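Local coordinates for spike protein P1 (Pseudoalteromonas phage pm2, PDB 2VVE) that binds the host-cell receptor through its C-terminal region and sits at the fivefold vertices of the virion, at residues A[19-22]-A[23-26]; A[79-82]-A[83-86]; A[196-199]-A[200-204]. All coordinates share one frame; numbering follows the deposited sequence.

Interaction 1: A[19-22]-A[23-26]; sequences LRDG and VREL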
loop_
_atom_site.group_PDB
_atom_site.type_symbol
_atom_site.label_atom_id
_atom_site.label_comp_id
_atom_site.label_asym_id
_atom_site.label_seq_id
_atom_site.Cartn_x
_atom_site.Cartn_y
_atom_site.Cartn_z
ATOM N N LEU A 19 -18.467 -15.440 9.863
ATOM C CA LEU A 19 -19.314 -14.643 8.977
ATOM C C LEU A 19 -20.104 -15.547 8.022
ATOM O O LEU A 19 -19.516 -16.270 7.222
ATOM C CB LEU A 19 -18.465 -13.656 8.183
ATOM C CG LEU A 19 -17.684 -12.599 8.978
ATOM C CD1 LEU A 19 -16.682 -11.904 8.067
ATOM C CD2 LEU A 19 -18.642 -11.577 9.604
ATOM N N ARG A 20 -21.433 -15.510 8.119
ATOM C CA ARG A 20 -22.254 -16.405 7.315
ATOM C C ARG A 20 -23.133 -15.581 6.363
ATOM O O ARG A 20 -22.876 -14.398 6.176
ATOM C CB ARG A 20 -23.023 -17.376 8.218
ATOM C CG ARG A 20 -22.078 -18.172 9.127
ATOM C CD ARG A 20 -22.752 -19.369 9.781
ATOM N NE ARG A 20 -21.795 -20.132 10.586
ATOM C CZ ARG A 20 -20.942 -21.040 10.105
ATOM N NH1 ARG A 20 -20.909 -21.329 8.804
ATOM N NH2 ARG A 20 -20.108 -21.666 10.930
ATOM N N ASP A 21 -24.130 -16.205 5.746
ATOM C CA ASP A 21 -24.853 -15.585 4.638
ATOM C C ASP A 21 -26.089 -14.791 5.042
ATOM O O ASP A 21 -26.732 -15.071 6.060
ATOM C CB ASP A 21 -25.272 -16.654 3.618
ATOM C CG ASP A 21 -26.161 -17.731 4.239
ATOM O OD1 ASP A 21 -25.768 -18.320 5.273
ATOM O OD2 ASP A 21 -27.252 -17.978 3.708
ATOM N N GLY A 22 -26.451 -13.839 4.195
ATOM C CA GLY A 22 -27.595 -12.965 4.469
ATOM C C GLY A 22 -27.284 -11.953 5.561
ATOM O O GLY A 22 -26.165 -11.898 6.069
ATOM N N VAL A 23 -28.280 -11.155 5.927
ATOM C CA VAL A 23 -28.075 -10.151 6.986
ATOM C C VAL A 23 -28.201 -10.854 8.326
ATOM O O VAL A 23 -29.223 -11.497 8.615
ATOM C CB VAL A 23 -29.049 -8.957 6.867
ATOM C CG1 VAL A 23 -28.853 -8.000 8.051
ATOM C CG2 VAL A 23 -28.831 -8.221 5.556
ATOM N N ARG A 24 -27.128 -10.776 9.107
ATOM C CA ARG A 24 -27.032 -11.418 10.412
ATOM C C ARG A 24 -26.498 -10.417 11.413
ATOM O O ARG A 24 -25.895 -9.413 11.056
ATOM C CB ARG A 24 -26.091 -12.631 10.353
ATOM C CG ARG A 24 -26.625 -13.770 9.492
ATOM C CD ARG A 24 -25.738 -14.979 9.539
ATOM N NE ARG A 24 -26.179 -16.004 8.581
ATOM C CZ ARG A 24 -26.473 -17.259 8.901
ATOM N NH1 ARG A 24 -26.364 -17.667 10.158
ATOM N NH2 ARG A 24 -26.858 -18.114 7.957
ATOM N N GLU A 25 -26.720 -10.699 12.684
ATOM C CA GLU A 25 -26.215 -9.831 13.727
ATOM C C GLU A 25 -24.705 -10.027 13.909
ATOM O O GLU A 25 -24.229 -11.161 13.994
ATOM C CB GLU A 25 -26.950 -10.138 15.024
ATOM C CG GLU A 25 -26.749 -9.101 16.079
ATOM C CD GLU A 25 -27.610 -9.356 17.282
ATOM O OE1 GLU A 25 -27.351 -10.353 17.982
ATOM O OE2 GLU A 25 -28.526 -8.543 17.532
ATOM N N LEU A 26 -23.960 -8.924 13.941
ATOM C CA LEU A 26 -22.528 -8.967 14.212
ATOM C C LEU A 26 -22.296 -8.876 15.719
ATOM O O LEU A 26 -21.506 -9.634 16.281
ATOM C CB LEU A 26 -21.803 -7.820 13.504
ATOM C CG LEU A 26 -20.287 -7.810 13.671
ATOM C CD1 LEU A 26 -19.660 -8.903 12.815
ATOM C CD2 LEU A 26 -19.743 -6.438 13.330
#

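Interaction 2: A[79-82]-A[83-86]; sequences NYWV and SDEE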
loop_
_atom_site.group_PDB
_atom_site.type_symbol
_atom_site.label_atom_id
_atom_site.label_comp_id
_atom_site.label_asym_id
_atom_site.label_seq_id
_atom_site.Cartn_x
_atom_site.Cartn_y
_atom_site.Cartn_z
ATOM N N ASN A 79 -25.710 -5.093 12.698
ATOM C CA ASN A 79 -25.859 -6.138 11.661
ATOM C C ASN A 79 -24.774 -6.101 10.605
ATOM O O ASN A 79 -24.224 -5.039 10.318
ATOM C CB ASN A 79 -27.215 -5.971 10.976
ATOM C CG ASN A 79 -28.372 -6.323 11.892
ATOM O OD1 ASN A 79 -28.322 -7.317 12.606
ATOM N ND2 ASN A 79 -29.421 -5.502 11.880
ATOM N N TYR A 80 -24.492 -7.260 10.001
ATOM C CA TYR A 80 -23.553 -7.330 8.894
ATOM C C TYR A 80 -24.172 -8.064 7.696
ATOM O O TYR A 80 -25.149 -8.804 7.846
ATOM C CB TYR A 80 -22.222 -7.999 9.304
ATOM C CG TYR A 80 -22.312 -9.510 9.470
ATOM C CD1 TYR A 80 -22.587 -10.072 10.711
ATOM C CD2 TYR A 80 -22.117 -10.362 8.386
ATOM C CE1 TYR A 80 -22.678 -11.471 10.875
ATOM C CE2 TYR A 80 -22.216 -11.774 8.532
ATOM C CZ TYR A 80 -22.498 -12.304 9.785
ATOM O OH TYR A 80 -22.605 -13.668 9.969
ATOM N N TRP A 81 -23.586 -7.836 6.520
ATOM C CA TRP A 81 -23.814 -8.665 5.335
ATOM C C TRP A 81 -22.496 -8.816 4.574
ATOM O O TRP A 81 -21.759 -7.831 4.400
ATOM C CB TRP A 81 -24.865 -8.019 4.426
ATOM C CG TRP A 81 -25.207 -8.844 3.204
ATOM C CD1 TRP A 81 -26.246 -9.710 3.074
ATOM C CD2 TRP A 81 -24.505 -8.866 1.948
ATOM N NE1 TRP A 81 -26.245 -10.284 1.812
ATOM C CE2 TRP A 81 -25.182 -9.783 1.105
ATOM C CE3 TRP A 81 -23.369 -8.208 1.454
ATOM C CZ2 TRP A 81 -24.768 -10.045 -0.202
ATOM C CZ3 TRP A 81 -22.953 -8.482 0.150
ATOM C CH2 TRP A 81 -23.655 -9.392 -0.661
ATOM N N VAL A 82 -22.198 -10.037 4.127
ATOM C CA VAL A 82 -21.016 -10.283 3.285
ATOM C C VAL A 82 -21.357 -11.048 2.011
ATOM O O VAL A 82 -20.656 -10.942 1.010
ATOM C CB VAL A 82 -19.867 -11.033 4.036
ATOM C CG1 VAL A 82 -19.292 -10.165 5.155
ATOM C CG2 VAL A 82 -20.334 -12.400 4.565
ATOM N N SER A 83 -22.434 -11.828 2.058
ATOM C CA SER A 83 -22.709 -12.783 0.984
ATOM C C SER A 83 -24.106 -13.383 1.100
ATOM O O SER A 83 -24.630 -13.515 2.199
ATOM C CB SER A 83 -21.664 -13.908 1.013
ATOM O OG SER A 83 -21.983 -14.902 0.068
ATOM N N ASP A 84 -24.693 -13.741 -0.041
ATOM C CA ASP A 84 -25.939 -14.524 -0.068
ATOM C C ASP A 84 -25.728 -16.002 -0.408
ATOM O O ASP A 84 -26.694 -16.732 -0.614
ATOM C CB ASP A 84 -26.956 -13.909 -1.028
ATOM C CG ASP A 84 -27.526 -12.606 -0.517
ATOM O OD1 ASP A 84 -27.828 -12.493 0.700
ATOM O OD2 ASP A 84 -27.680 -11.694 -1.349
ATOM N N GLU A 85 -24.470 -16.434 -0.449
ATOM C CA GLU A 85 -24.121 -17.834 -0.744
ATOM C C GLU A 85 -24.328 -18.710 0.488
ATOM O O GLU A 85 -23.636 -18.529 1.494
ATOM C CB GLU A 85 -22.655 -17.930 -1.192
ATOM C CG GLU A 85 -22.399 -17.485 -2.628
ATOM C CD GLU A 85 -22.994 -18.449 -3.649
ATOM O OE1 GLU A 85 -22.545 -19.618 -3.718
ATOM O OE2 GLU A 85 -23.914 -18.034 -4.385
ATOM N N GLU A 86 -25.262 -19.660 0.406
ATOM C CA GLU A 86 -25.592 -20.525 1.542
ATOM C C GLU A 86 -24.474 -21.521 1.840
ATOM O O GLU A 86 -24.145 -21.773 2.997
ATOM C CB GLU A 86 -26.909 -21.267 1.302
ATOM C CG GLU A 86 -28.133 -20.361 1.407
ATOM C CD GLU A 86 -29.440 -21.115 1.211
ATOM O OE1 GLU A 86 -29.593 -22.214 1.793
ATOM O OE2 GLU A 86 -30.313 -20.604 0.478
#

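Interaction 3: A[196-199]-A[200-204]; sequences TLSA and GVHRV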
loop_
_atom_site.group_PDB
_atom_site.type_symbol
_atom_site.label_atom_id
_atom_site.label_comp_id
_atom_site.label_asym_id
_atom_site.label_seq_id
_atom_site.Cartn_x
_atom_site.Cartn_y
_atom_site.Cartn_z
ATOM N N THR A 196 -7.685 -32.770 5.682
ATOM C CA THR A 196 -7.102 -32.035 6.791
ATOM C C THR A 196 -5.888 -31.268 6.291
ATOM O O THR A 196 -4.909 -31.872 5.853
ATOM C CB THR A 196 -6.702 -32.978 7.961
ATOM O OG1 THR A 196 -7.860 -33.675 8.432
ATOM C CG2 THR A 196 -6.099 -32.192 9.100
ATOM N N LEU A 197 -5.958 -29.943 6.373
ATOM C CA LEU A 197 -4.929 -29.082 5.781
ATOM C C LEU A 197 -4.351 -28.050 6.739
ATOM O O LEU A 197 -5.052 -27.506 7.580
ATOM C CB LEU A 197 -5.489 -28.355 4.556
ATOM C CG LEU A 197 -6.060 -29.195 3.403
ATOM C CD1 LEU A 197 -6.715 -28.300 2.357
ATOM C CD2 LEU A 197 -5.014 -30.118 2.763
ATOM N N SER A 198 -3.058 -27.777 6.572
ATOM C CA SER A 198 -2.396 -26.679 7.265
ATOM C C SER A 198 -2.923 -25.342 6.761
ATOM O O SER A 198 -3.405 -25.243 5.625
ATOM C CB SER A 198 -0.888 -26.759 7.032
ATOM O OG SER A 198 -0.614 -26.851 5.651
ATOM N N ALA A 199 -2.829 -24.320 7.609
ATOM C CA ALA A 199 -3.239 -22.969 7.241
ATOM C C ALA A 199 -2.490 -22.531 5.993
ATOM O O ALA A 199 -1.328 -22.902 5.786
ATOM C CB ALA A 199 -2.986 -21.994 8.384
ATOM N N GLY A 200 -3.169 -21.756 5.157
ATOM C CA GLY A 200 -2.582 -21.297 3.909
ATOM C C GLY A 200 -3.307 -21.817 2.688
ATOM O O GLY A 200 -4.330 -22.502 2.793
ATOM N N VAL A 201 -2.756 -21.497 1.525
ATOM C CA VAL A 201 -3.380 -21.834 0.263
ATOM C C VAL A 201 -2.965 -23.244 -0.146
ATOM O O VAL A 201 -1.787 -23.601 -0.070
ATOM C CB VAL A 201 -3.013 -20.795 -0.827
ATOM C CG1 VAL A 201 -3.554 -21.194 -2.181
ATOM C CG2 VAL A 201 -3.516 -19.409 -0.430
ATOM N N HIS A 202 -3.946 -24.045 -0.553
ATOM C CA HIS A 202 -3.700 -25.365 -1.108
ATOM C C HIS A 202 -4.393 -25.429 -2.466
ATOM O O HIS A 202 -5.518 -24.953 -2.631
ATOM C CB HIS A 202 -4.237 -26.480 -0.201
ATOM C CG HIS A 202 -3.547 -26.557 1.128
ATOM N ND1 HIS A 202 -2.514 -27.431 1.375
ATOM C CD2 HIS A 202 -3.714 -25.837 2.266
ATOM C CE1 HIS A 202 -2.086 -27.269 2.614
ATOM N NE2 HIS A 202 -2.795 -26.303 3.175
ATOM N N ARG A 203 -3.696 -26.001 -3.431
ATOM C CA ARG A 203 -4.215 -26.112 -4.799
ATOM C C ARG A 203 -4.806 -27.504 -5.010
ATOM O O ARG A 203 -4.208 -28.514 -4.602
ATOM C CB ARG A 203 -3.114 -25.834 -5.821
ATOM C CG ARG A 203 -3.569 -25.805 -7.277
ATOM C CD ARG A 203 -2.648 -24.904 -8.095
ATOM N NE ARG A 203 -2.837 -23.493 -7.716
ATOM C CZ ARG A 203 -2.116 -22.476 -8.182
ATOM N NH1 ARG A 203 -1.139 -22.699 -9.044
ATOM N NH2 ARG A 203 -2.380 -21.230 -7.781
ATOM N N VAL A 204 -5.980 -27.531 -5.644
ATOM C CA VAL A 204 -6.766 -28.760 -5.834
ATOM C C VAL A 204 -7.031 -29.033 -7.315
ATOM O O VAL A 204 -7.579 -28.178 -8.015
ATOM C CB VAL A 204 -8.137 -28.681 -5.087
ATOM C CG1 VAL A 204 -8.899 -30.007 -5.215
ATOM C CG2 VAL A 204 -7.950 -28.287 -3.622
HETATM O O HOH W 1 -0.199 -23.691 2.996
#

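Interaction 1: A[19-22]-A[23-26]
Residues 19-22 and 23-26 form one continuous run in which the chain leaves strand 11-19, rounds a bend at Asp21 and Gly22 and enters strand 24-27, so that the two halves run 150° apart. Gly22 has a positive phi (73°), readily adopted by glycine, at the point where the path reverses. Arg24 spans the bend. With CG opposite the carbonyl carbon (chi1 -67°) and the chain extended to NE, the guanidinium is carried across to Asp21. Two nitrogens on one side of the group grip two different atoms of that residue. NE donates a nearly straight bond to the backbone O of Asp21 at 2.7 Å, with the oxygen close to the guanidinium plane. NH2 makes a salt bridge to Asp21 OD1 at 2.9 Å, more bent, with the nitrogen above the carboxylate plane. CB of Arg20 rests over the centre of one guanidinium face, 3.5 Å from Arg24 CZ, while the Arg20 head turns away to the carbonyl of Pro239. On the buried side, Leu19 CD2 and Leu26 CD1 meet at 4.3 Å. Both leucines pack on Tyr80, whose hydroxyl bonds Arg20 N. Strand 24-27 is outermost in its antiparallel sheet within the chain, paired with strand 78-81; the bend thus links it to strand 11-19 of a second sheet of the jelly-roll domain.

Interaction 2: A[79-82]-A[83-86]
Trp81 and Asp84 meet where strand 78-81 ends and the chain passes through an ST turn at Ser83 on its way to strand 88-91. The indole NE1 donates to Asp84 OD1 at 2.9 Å, nearly straight at 167° and with the oxygen in the plane of the ring. The carboxylate is turned steeply against the indole, its plane 69° from that of the ring, so the nitrogen reaches OD1 from above the carboxylate rather than within it. The second oxygen, Asp84 OD2, lies 3.5 Å from CZ2 of Trp81, and the carboxylate therefore spans the edge from the five-membered to the six-membered ring. One indole face is covered by the backbone of Ser83: its N stands over the middle of the ring system, 3.6 Å from Trp81 CE2. What brings the indole under this backbone is the first torsion of Trp81, which puts CG opposite the backbone N (chi1 -177°) and lays the ring along the outgoing chain. Farther out, Trp45 of the adjacent strand 44-47 packs against the Trp81 ring edge-to-face, and Ala53 and Val58 touch it from loops. Lys244 NZ donates to the carbonyl O of Glu85. Within the turn itself, which fixes the backbone just beyond Asp84, Ser83 OG accepts a nearly straight bond from Glu85 N at 3.0 Å.

Interaction 3: A[196-199]-A[200-204]
His202 reaches back from strand 200-208 to the loop that leads into it, and its imidazole packs a face on Leu197 and turns its edge to the Ser198 carbonyl. Starting at CB, the side chain points toward the loop, and CB lies 4.0 Å from Leu197 CD1. The first torsion sets CG opposite the carbonyl carbon (chi1 -65°), where it too meets Leu197 CD1. ND1 faces Leu197 CD2 and donates to the carbonyl O of Thr160 on the neighbouring strand 151-160. CD2 and NE2 of His202 lie beneath CB of Leu197, which stands 3.9 Å from the ring centroid and 22° off the normal, a CH-pi contact shifted toward the rim of the imidazole. The leucine runs past the ring in the opposite direction, so its CB covers the outer end and its methyls the inner end of the same side chain. At the tip, NE2 donates to the backbone O of Ser198 at 2.7 Å. The oxygen is close to the ring plane, whereas the nitrogen is tilted out of the carbonyl plane and the bond is bent, at 149°. CE1 of His202 is 3.4 Å from Ser198 OG. Bonds at both ring nitrogens fix the rotation of this buried imidazole, and carbonyl acceptors at both suggest that the ring is doubly protonated, and so probably cationic.

Gly200 takes a positive phi at the bend, a conformation that glycine readily adopts. A water donates to Ala199 O at 3.1 Å and, weakly, to Val201 O. The loop is a short connection from strand 189-195 to strand 200-208, which runs between strands 116-120 and 151-160 in a different sheet, consistent with a jelly-roll-type beta sandwich.

How the interactions relate
Interactions 1 and 2 belong to the same jelly-roll domain and hold neighbouring strands, 24-27 and 78-81, of one sheet; they touch directly, Gly22 N lying 2.7 Å from Ser83 O in a probable hydrogen bond. Interaction 3 lies apart, on strand 200-208, its centre about 25 Å from that of interaction 1 and about 24 Å from that of interaction 2. Interaction 2 is a surface contact, whereas the other two are partly buried, with a leucine pair in interaction 1 and one leucine over the imidazole in interaction 3. An arginine with ionic and backbone acceptors braces interaction 1, an indole with a carboxylate interaction 2, and a buried imidazole with a backbone carbonyl interaction 3.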